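Local coordinates for protein geranylgeranyl pyrophosphate synthetase (Pyrococcus horikoshii, PDB 1WY0) that probably catalyses the condensation of isopentenyl diphosphate with allylic diphosphates to give geranylgeranyl diphosphate, the C20 precursor of archaeal membrane lipids, at residues A184-G189 against S204-N209; E197-A202 against L318-K323; R32-A37 against V107-L112. One frame throughout, in Å; residues are numbered along the deposited sequence.

Contact 1: A184-G189 against S204-N209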
loop_
_atom_site.group_PDB
_atom_site.type_symbol
_atom_site.label_atom_id
_atom_site.label_comp_id
_atom_site.label_asym_id
_atom_site.label_seq_id
_atom_site.Cartn_x
_atom_site.Cartn_y
_atom_site.Cartn_z
ATOM N N ALA A 184 13.234 -1.411 12.885
ATOM C CA ALA A 184 13.543 -0.446 11.842
ATOM C C ALA A 184 13.626 0.968 12.398
ATOM O O ALA A 184 14.424 1.770 11.935
ATOM C CB ALA A 184 12.497 -0.508 10.750
ATOM N N SER A 185 12.785 1.272 13.382
ATOM C CA SER A 185 12.770 2.585 14.005
ATOM C C SER A 185 14.135 2.885 14.633
ATOM O O SER A 185 14.742 3.924 14.370
ATOM C CB SER A 185 11.689 2.642 15.091
ATOM O OG SER A 185 10.402 2.387 14.560
ATOM N N ALA A 186 14.609 1.969 15.467
ATOM C CA ALA A 186 15.912 2.146 16.102
ATOM C C ALA A 186 17.053 2.089 15.084
ATOM O O ALA A 186 17.967 2.904 15.077
ATOM C CB ALA A 186 16.094 1.039 17.141
ATOM N N LYS A 187 16.996 1.055 14.226
ATOM C CA LYS A 187 18.066 0.866 13.254
ATOM C C LYS A 187 18.229 2.076 12.330
ATOM O O LYS A 187 19.324 2.445 11.926
ATOM C CB LYS A 187 17.744 -0.385 12.437
ATOM C CG LYS A 187 18.712 -0.578 11.271
ATOM C CD LYS A 187 18.505 -1.917 10.563
ATOM C CE LYS A 187 19.825 -2.628 10.251
ATOM N NZ LYS A 187 19.790 -3.985 10.790
ATOM N N VAL A 188 17.082 2.675 11.954
ATOM C CA VAL A 188 17.143 3.840 11.080
ATOM C C VAL A 188 17.636 5.079 11.828
ATOM O O VAL A 188 18.212 5.995 11.254
ATOM C CB VAL A 188 15.746 4.099 10.513
ATOM C CG1 VAL A 188 15.632 5.558 10.072
ATOM C CG2 VAL A 188 15.493 3.197 9.321
ATOM N N GLY A 189 17.384 5.095 13.131
ATOM C CA GLY A 189 17.836 6.206 13.938
ATOM C C GLY A 189 19.349 6.197 13.908
ATOM O O GLY A 189 19.977 7.190 13.545
ATOM N N SER A 204 19.242 -2.092 16.708
ATOM C CA SER A 204 18.332 -2.981 16.000
ATOM C C SER A 204 17.807 -4.082 16.912
ATOM O O SER A 204 16.609 -4.363 16.925
ATOM C CB SER A 204 19.045 -3.625 14.812
ATOM O OG SER A 204 19.724 -2.660 14.031
ATOM N N SER A 205 18.715 -4.701 17.668
ATOM C CA SER A 205 18.372 -5.788 18.585
ATOM C C SER A 205 17.441 -5.320 19.695
ATOM O O SER A 205 16.586 -6.068 20.172
ATOM C CB SER A 205 19.645 -6.362 19.202
ATOM O OG SER A 205 20.279 -5.382 20.006
ATOM N N TRP A 206 17.628 -4.074 20.105
ATOM C CA TRP A 206 16.781 -3.456 21.121
ATOM C C TRP A 206 15.371 -3.176 20.592
ATOM O O TRP A 206 14.373 -3.343 21.277
ATOM C CB TRP A 206 17.445 -2.150 21.559
ATOM C CG TRP A 206 16.601 -1.452 22.549
ATOM C CD1 TRP A 206 16.671 -1.569 23.955
ATOM C CD2 TRP A 206 15.582 -0.462 22.269
ATOM N NE1 TRP A 206 15.799 -0.744 24.592
ATOM C CE2 TRP A 206 15.074 -0.022 23.516
ATOM C CE3 TRP A 206 15.059 0.071 21.090
ATOM C CZ2 TRP A 206 14.072 0.930 23.558
ATOM C CZ3 TRP A 206 14.056 1.026 21.135
ATOM C CH2 TRP A 206 13.555 1.451 22.377
ATOM N N GLY A 207 15.315 -2.691 19.335
ATOM C CA GLY A 207 14.016 -2.399 18.734
ATOM C C GLY A 207 13.211 -3.680 18.502
ATOM O O GLY A 207 12.018 -3.765 18.763
ATOM N N ARG A 208 13.909 -4.687 17.954
ATOM C CA ARG A 208 13.259 -5.967 17.708
ATOM C C ARG A 208 12.635 -6.530 18.989
ATOM O O ARG A 208 11.481 -6.939 19.032
ATOM C CB ARG A 208 14.316 -6.933 17.176
ATOM C CG ARG A 208 13.703 -8.159 16.503
ATOM C CD ARG A 208 12.696 -7.770 15.418
ATOM N NE ARG A 208 12.641 -8.799 14.376
ATOM C CZ ARG A 208 12.840 -8.402 13.107
ATOM N NH1 ARG A 208 13.091 -7.132 12.840
ATOM N NH2 ARG A 208 12.732 -9.288 12.114
ATOM N N ASN A 209 13.465 -6.567 20.048
ATOM C CA ASN A 209 13.023 -7.147 21.311
ATOM C C ASN A 209 11.909 -6.328 21.970
ATOM O O ASN A 209 10.972 -6.857 22.554
ATOM C CB ASN A 209 14.232 -7.216 22.243
ATOM C CG ASN A 209 14.966 -8.510 22.016
ATOM O OD1 ASN A 209 14.476 -9.594 22.316
ATOM N ND2 ASN A 209 16.187 -8.382 21.468
#

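Contact 2: E197-A202 against L318-K323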
loop_
_atom_site.group_PDB
_atom_site.type_symbol
_atom_site.label_atom_id
_atom_site.label_comp_id
_atom_site.label_asym_id
_atom_site.label_seq_id
_atom_site.Cartn_x
_atom_site.Cartn_y
_atom_site.Cartn_z
ATOM N N GLU A 197 28.829 0.043 12.962
ATOM C CA GLU A 197 27.975 -1.120 12.753
ATOM C C GLU A 197 27.667 -1.868 14.052
ATOM O O GLU A 197 26.792 -2.722 14.119
ATOM C CB GLU A 197 28.677 -2.058 11.770
ATOM C CG GLU A 197 28.761 -1.470 10.362
ATOM C CD GLU A 197 27.368 -1.144 9.873
ATOM O OE1 GLU A 197 26.467 -1.939 10.097
ATOM O OE2 GLU A 197 27.197 -0.091 9.261
ATOM N N GLU A 198 28.451 -1.556 15.101
ATOM C CA GLU A 198 28.211 -2.237 16.367
ATOM C C GLU A 198 27.050 -1.592 17.124
ATOM O O GLU A 198 26.264 -2.244 17.801
ATOM C CB GLU A 198 29.488 -2.157 17.204
ATOM C CG GLU A 198 29.756 -3.445 17.983
ATOM C CD GLU A 198 29.503 -4.640 17.090
ATOM O OE1 GLU A 198 28.350 -4.902 16.773
ATOM O OE2 GLU A 198 30.465 -5.318 16.738
ATOM N N TYR A 199 26.988 -0.249 17.026
ATOM C CA TYR A 199 25.841 0.460 17.581
ATOM C C TYR A 199 24.548 0.001 16.905
ATOM O O TYR A 199 23.577 -0.396 17.536
ATOM C CB TYR A 199 26.026 1.955 17.314
ATOM C CG TYR A 199 27.152 2.515 18.111
ATOM C CD1 TYR A 199 27.607 3.804 17.840
ATOM C CD2 TYR A 199 27.721 1.791 19.159
ATOM C CE1 TYR A 199 28.608 4.370 18.614
ATOM C CE2 TYR A 199 28.732 2.354 19.928
ATOM C CZ TYR A 199 29.177 3.635 19.655
ATOM O OH TYR A 199 30.171 4.209 20.426
ATOM N N ILE A 200 24.553 0.110 15.561
ATOM C CA ILE A 200 23.359 -0.226 14.794
ATOM C C ILE A 200 22.842 -1.632 15.118
ATOM O O ILE A 200 21.648 -1.881 15.217
ATOM C CB ILE A 200 23.695 -0.115 13.304
ATOM C CG1 ILE A 200 23.953 1.347 12.928
ATOM C CG2 ILE A 200 22.504 -0.610 12.465
ATOM C CD1 ILE A 200 24.517 1.498 11.513
ATOM N N LYS A 201 23.787 -2.581 15.244
ATOM C CA LYS A 201 23.379 -3.945 15.568
ATOM C C LYS A 201 22.793 -4.038 16.978
ATOM O O LYS A 201 21.998 -4.914 17.290
ATOM C CB LYS A 201 24.599 -4.859 15.449
ATOM C CG LYS A 201 24.209 -6.302 15.121
ATOM C CD LYS A 201 25.246 -7.309 15.622
ATOM C CE LYS A 201 24.641 -8.350 16.570
ATOM N NZ LYS A 201 25.165 -8.146 17.921
ATOM N N ALA A 202 23.244 -3.095 17.826
ATOM C CA ALA A 202 22.738 -3.052 19.190
ATOM C C ALA A 202 21.375 -2.354 19.255
ATOM O O ALA A 202 20.468 -2.753 19.978
ATOM C CB ALA A 202 23.759 -2.293 20.038
ATOM N N LEU A 318 22.109 -2.211 24.840
ATOM C CA LEU A 318 22.381 -0.785 24.648
ATOM C C LEU A 318 23.601 -0.364 25.470
ATOM O O LEU A 318 24.127 0.741 25.375
ATOM C CB LEU A 318 21.146 0.014 25.085
ATOM C CG LEU A 318 20.027 0.021 24.040
ATOM C CD1 LEU A 318 18.938 1.051 24.364
ATOM C CD2 LEU A 318 20.525 0.353 22.635
ATOM N N ARG A 319 24.012 -1.299 26.347
ATOM C CA ARG A 319 25.213 -1.108 27.149
ATOM C C ARG A 319 26.387 -0.639 26.287
ATOM O O ARG A 319 27.274 0.083 26.713
ATOM C CB ARG A 319 25.556 -2.482 27.710
ATOM C CG ARG A 319 25.765 -2.487 29.218
ATOM C CD ARG A 319 25.118 -3.719 29.860
ATOM N NE ARG A 319 24.629 -3.397 31.201
ATOM C CZ ARG A 319 23.444 -2.772 31.293
ATOM N NH1 ARG A 319 22.753 -2.488 30.201
ATOM N NH2 ARG A 319 22.974 -2.430 32.494
ATOM N N ILE A 320 26.376 -1.125 25.032
ATOM C CA ILE A 320 27.486 -0.879 24.126
ATOM C C ILE A 320 27.628 0.607 23.761
ATOM O O ILE A 320 28.698 1.100 23.424
ATOM C CB ILE A 320 27.217 -1.699 22.865
ATOM C CG1 ILE A 320 27.275 -3.196 23.193
ATOM C CG2 ILE A 320 28.281 -1.393 21.804
ATOM C CD1 ILE A 320 28.615 -3.614 23.796
ATOM N N LEU A 321 26.477 1.309 23.788
ATOM C CA LEU A 321 26.483 2.734 23.477
ATOM C C LEU A 321 26.937 3.564 24.676
ATOM O O LEU A 321 26.888 3.124 25.817
ATOM C CB LEU A 321 25.067 3.135 23.077
ATOM C CG LEU A 321 24.767 2.845 21.612
ATOM C CD1 LEU A 321 24.632 1.351 21.334
ATOM C CD2 LEU A 321 23.470 3.500 21.129
ATOM N N PRO A 322 27.377 4.799 24.409
ATOM C CA PRO A 322 27.833 5.678 25.475
ATOM C C PRO A 322 26.672 6.087 26.383
ATOM O O PRO A 322 25.503 5.934 26.058
ATOM C CB PRO A 322 28.458 6.919 24.847
ATOM C CG PRO A 322 28.723 6.622 23.378
ATOM C CD PRO A 322 27.812 5.331 23.122
ATOM N N LYS A 323 27.037 6.583 27.581
ATOM C CA LYS A 323 26.013 7.115 28.459
ATOM C C LYS A 323 25.553 8.501 28.010
ATOM O O LYS A 323 26.323 9.436 27.828
ATOM C CB LYS A 323 26.541 7.162 29.897
ATOM C CG LYS A 323 25.445 7.518 30.902
ATOM C CD LYS A 323 25.339 9.028 31.116
ATOM C CE LYS A 323 24.352 9.397 32.229
ATOM N NZ LYS A 323 24.113 10.838 32.214
#

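Contact 3: R32-A37 against V107-L112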
loop_
_atom_site.group_PDB
_atom_site.type_symbol
_atom_site.label_atom_id
_atom_site.label_comp_id
_atom_site.label_asym_id
_atom_site.label_seq_id
_atom_site.Cartn_x
_atom_site.Cartn_y
_atom_site.Cartn_z
ATOM N N ARG A 32 -10.855 15.471 -0.176
ATOM C CA ARG A 32 -10.881 15.578 1.283
ATOM C C ARG A 32 -11.297 14.264 1.959
ATOM O O ARG A 32 -10.690 13.806 2.922
ATOM C CB ARG A 32 -11.873 16.680 1.661
ATOM C CG ARG A 32 -11.198 18.025 1.918
ATOM C CD ARG A 32 -12.178 19.186 1.733
ATOM N NE ARG A 32 -11.520 20.465 2.014
ATOM C CZ ARG A 32 -11.088 21.171 0.957
ATOM N NH1 ARG A 32 -11.270 20.706 -0.267
ATOM N NH2 ARG A 32 -10.518 22.360 1.150
ATOM N N VAL A 33 -12.403 13.685 1.459
ATOM C CA VAL A 33 -12.871 12.433 2.043
ATOM C C VAL A 33 -11.732 11.415 2.177
ATOM O O VAL A 33 -11.651 10.637 3.120
ATOM C CB VAL A 33 -13.972 11.870 1.143
ATOM C CG1 VAL A 33 -13.387 11.462 -0.210
ATOM C CG2 VAL A 33 -14.597 10.660 1.809
ATOM N N LEU A 34 -10.856 11.420 1.161
ATOM C CA LEU A 34 -9.689 10.550 1.207
ATOM C C LEU A 34 -8.679 11.047 2.242
ATOM O O LEU A 34 -8.060 10.273 2.962
ATOM C CB LEU A 34 -9.050 10.546 -0.183
ATOM C CG LEU A 34 -7.674 9.877 -0.189
ATOM C CD1 LEU A 34 -7.762 8.367 0.040
ATOM C CD2 LEU A 34 -6.934 10.070 -1.510
ATOM N N TYR A 35 -8.495 12.380 2.282
ATOM C CA TYR A 35 -7.429 12.903 3.136
ATOM C C TYR A 35 -7.856 12.999 4.607
ATOM O O TYR A 35 -7.040 13.000 5.519
ATOM C CB TYR A 35 -7.037 14.287 2.618
ATOM C CG TYR A 35 -5.908 14.165 1.658
ATOM C CD1 TYR A 35 -4.596 14.184 2.124
ATOM C CD2 TYR A 35 -6.152 14.026 0.291
ATOM C CE1 TYR A 35 -3.539 14.054 1.236
ATOM C CE2 TYR A 35 -5.095 13.905 -0.598
ATOM C CZ TYR A 35 -3.794 13.924 -0.131
ATOM O OH TYR A 35 -2.736 13.795 -1.010
ATOM N N GLU A 36 -9.176 13.091 4.845
ATOM C CA GLU A 36 -9.648 13.054 6.224
ATOM C C GLU A 36 -9.685 11.618 6.744
ATOM O O GLU A 36 -9.444 11.333 7.909
ATOM C CB GLU A 36 -11.045 13.669 6.274
ATOM C CG GLU A 36 -11.099 14.911 7.162
ATOM C CD GLU A 36 -10.231 14.694 8.381
ATOM O OE1 GLU A 36 -10.319 13.633 8.981
ATOM O OE2 GLU A 36 -9.471 15.598 8.725
ATOM N N ALA A 37 -10.040 10.700 5.826
ATOM C CA ALA A 37 -9.993 9.288 6.170
ATOM C C ALA A 37 -8.570 8.865 6.536
ATOM O O ALA A 37 -8.326 8.201 7.535
ATOM C CB ALA A 37 -10.476 8.487 4.961
ATOM N N VAL A 107 -15.238 0.290 3.575
ATOM C CA VAL A 107 -14.062 -0.529 3.328
ATOM C C VAL A 107 -13.202 -0.051 2.153
ATOM O O VAL A 107 -11.977 0.004 2.260
ATOM C CB VAL A 107 -14.502 -2.001 3.113
ATOM C CG1 VAL A 107 -13.345 -2.849 2.624
ATOM C CG2 VAL A 107 -15.047 -2.549 4.420
ATOM N N ASN A 108 -13.842 0.310 1.044
ATOM C CA ASN A 108 -13.111 0.768 -0.135
ATOM C C ASN A 108 -12.300 2.031 0.129
ATOM O O ASN A 108 -11.123 2.090 -0.214
ATOM C CB ASN A 108 -14.076 1.004 -1.305
ATOM C CG ASN A 108 -14.755 -0.287 -1.782
ATOM O OD1 ASN A 108 -14.373 -1.390 -1.390
ATOM N ND2 ASN A 108 -15.756 -0.147 -2.636
ATOM N N MET A 109 -12.920 3.047 0.725
ATOM C CA MET A 109 -12.203 4.279 1.010
ATOM C C MET A 109 -11.130 4.042 2.085
ATOM O O MET A 109 -10.094 4.710 2.096
ATOM C CB MET A 109 -13.174 5.375 1.456
ATOM C CG MET A 109 -12.523 6.765 1.578
ATOM S SD MET A 109 -11.808 7.341 0.003
ATOM C CE MET A 109 -13.333 7.482 -1.020
ATOM N N ALA A 110 -11.372 3.082 2.974
ATOM C CA ALA A 110 -10.399 2.751 4.018
ATOM C C ALA A 110 -9.171 2.102 3.377
ATOM O O ALA A 110 -8.034 2.362 3.770
ATOM C CB ALA A 110 -11.022 1.805 5.027
ATOM N N ILE A 111 -9.397 1.246 2.390
ATOM C CA ILE A 111 -8.282 0.611 1.715
ATOM C C ILE A 111 -7.451 1.726 1.087
ATOM O O ILE A 111 -6.230 1.794 1.293
ATOM C CB ILE A 111 -8.762 -0.330 0.619
ATOM C CG1 ILE A 111 -9.328 -1.598 1.238
ATOM C CG2 ILE A 111 -7.618 -0.654 -0.322
ATOM C CD1 ILE A 111 -10.080 -2.520 0.226
ATOM N N LEU A 112 -8.115 2.602 0.328
ATOM C CA LEU A 112 -7.426 3.721 -0.312
ATOM C C LEU A 112 -6.698 4.635 0.673
ATOM O O LEU A 112 -5.627 5.131 0.354
ATOM C CB LEU A 112 -8.398 4.565 -1.132
ATOM C CG LEU A 112 -8.751 3.992 -2.502
ATOM C CD1 LEU A 112 -9.603 4.992 -3.230
ATOM C CD2 LEU A 112 -7.462 3.684 -3.311
#

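Contact 1: A184-G189 against S204-N209
Ala186 faces Gly207, and Lys187 faces Ser204, where helices 167-193 and 197-224 pass each other nearly antiparallel. The segment axes come within 7.4 Å at an angle of 162°. This is a close approach for two helices. The CA atoms of Lys187 and Ser204 are 4.7 Å apart, and those of Ala186 and Gly207 are 5.6 Å apart. The residues that meet here explain it. Gly207 has no side chain, and the methyl of Ala186 points at its backbone, with Ala186 CB 4.3 Å from Gly207 CA. The same methyl meets the indole of Trp206. Ala186 CB lies at the ring edge, near the ring plane, 4.2 Å from Trp206 CE3. Trp206 CG is anti to the backbone N (chi1 178°), which starts the indole off beside the carbonyl carbon, and its CE3 edge ends near Ala186. Its NE1 is held by Asn315 OD1, beyond the two segments, which ties down the far side of the indole.

Lys187 and Ser204 make the other half of the contact. The Lys187 chain passes alongside the serine hydroxyl, with Lys187 CB 3.4 Å from Ser204 OG. The chain bends at chi3 and chi4, and its NZ ends 3.5 Å from the same OG. The hydroxyl itself is hydrogen-bonded to Ile200 O, one turn back in its own helix. No hydrogen bond crosses between the segments, so apolar and van der Waals contact holds them.

Helix 299-315 covers the Trp206 side, and helix 132-159 touches Ala184, Lys187 and Val188. Helices 167-193 and 197-224, consecutive, antiparallel and joined by a short turn, form an alpha-helical hairpin; Ala186 and Gly207 let them come close. It lies in the all-helical bundle of the polyprenyl synthetase fold.

Contact 2: E197-A202 against L318-K323
Tyr199 lies across from Leu321, their CA atoms 6.4 Å apart, where the first turns of helix 197-224 meet segment 318-323 of a loop. Residues 318-321 form a turn, closed by the backbone bond from Leu321 N to Leu318 O. It belongs to the connection between helices 299-315 and 325-336 of the helical bundle. Tyr199 carries most of the contact. Its chi1 of -69° sets CG beside the backbone N, and the end of the side chain comes nearer the loop. Leu321 CG sits over one face of that ring, and Leu321 CD1 is 3.8 Å from Tyr199 CD2. Ile320 CG2 comes to the same ring atom at 4.2 Å. Pro322 crosses the tyrosine at about a right angle, with its CD 3.8 Å from Tyr199 OH.

Leu321 CD1 also meets the Ala202 CB methyl, at 4.0 Å. The two outer residues, Ile320 and Pro322, remain exposed, while Leu321 is buried and also touches Ala60 and Val61. No hydrogen bond joins the segments. Leu318 adds a lighter contact at the Ala202 end, where Leu318 CD2 stands 4.1 Å from Ala202 O. That carbonyl oxygen is hydrogen-bonded to Ser205 OG.

Contact 3: R32-A37 against V107-L112
Met109 packs against Val33, Leu34 and Ala37 in a buried, mainly apolar contact between helices 32-40 and 107-126, without a hydrogen bond between the segments. It sits where the second subunit also reaches the chain. The segment axes come within 9.4 Å and cross at -70°, so a few side chains near the crossing do the work. The Met109 side chain leaves toward helix 32-40; chi2 (60°) turns SD and chi3 (64°) turns CE, which lies by Val33. The sulfur lies 4.0 Å from Leu34 CA. Beyond it, Met109 CE meets Val33 CG1 at 4.1 Å, the two side chains passing at a slant. Nearer the backbone, Met109 CG faces Ala37 CB at 4.3 Å.

The Leu34 side chain extends the contact to Leu112. Its CD1 touches both Met109 SD and Leu112, lying 4.0 Å from Leu112 CB and 3.9 Å from Leu112 O. The Leu112 side chain is also about 4 Å from a bound mercury ion.

Leu157 of the second subunit packs on Met109, and Met89 of that subunit packs on Leu112. Tyr35 OH is hydrogen-bonded to Glu151 of the same neighbour. The crossing is thus a helix-helix contact at the dimer interface of this all-helical prenyl synthetase.

How the contacts relate
From the N terminus, contact 3 closes first, bringing 32-37 against 107-112, 70 residues later. It ties an early helix to helix 107-126 near the second subunit. Contacts 1 and 2 come after contact 3 has closed, and they cross each other, because 197-202 lies between the two segments of contact 1 and its partner 318-323 lies beyond 204-209. Contact 1 closes the short turn between helices 167-193 and 197-224. Contact 2 spans 116 residues and brings the loop after helix 299-315 back to helix 197-224. The two touch where Trp206 CD1 meets Leu318 CD1 at 3.5 Å. Contact 3 is remote, its centre about 41 Å from that of contact 2, across the chain's centre.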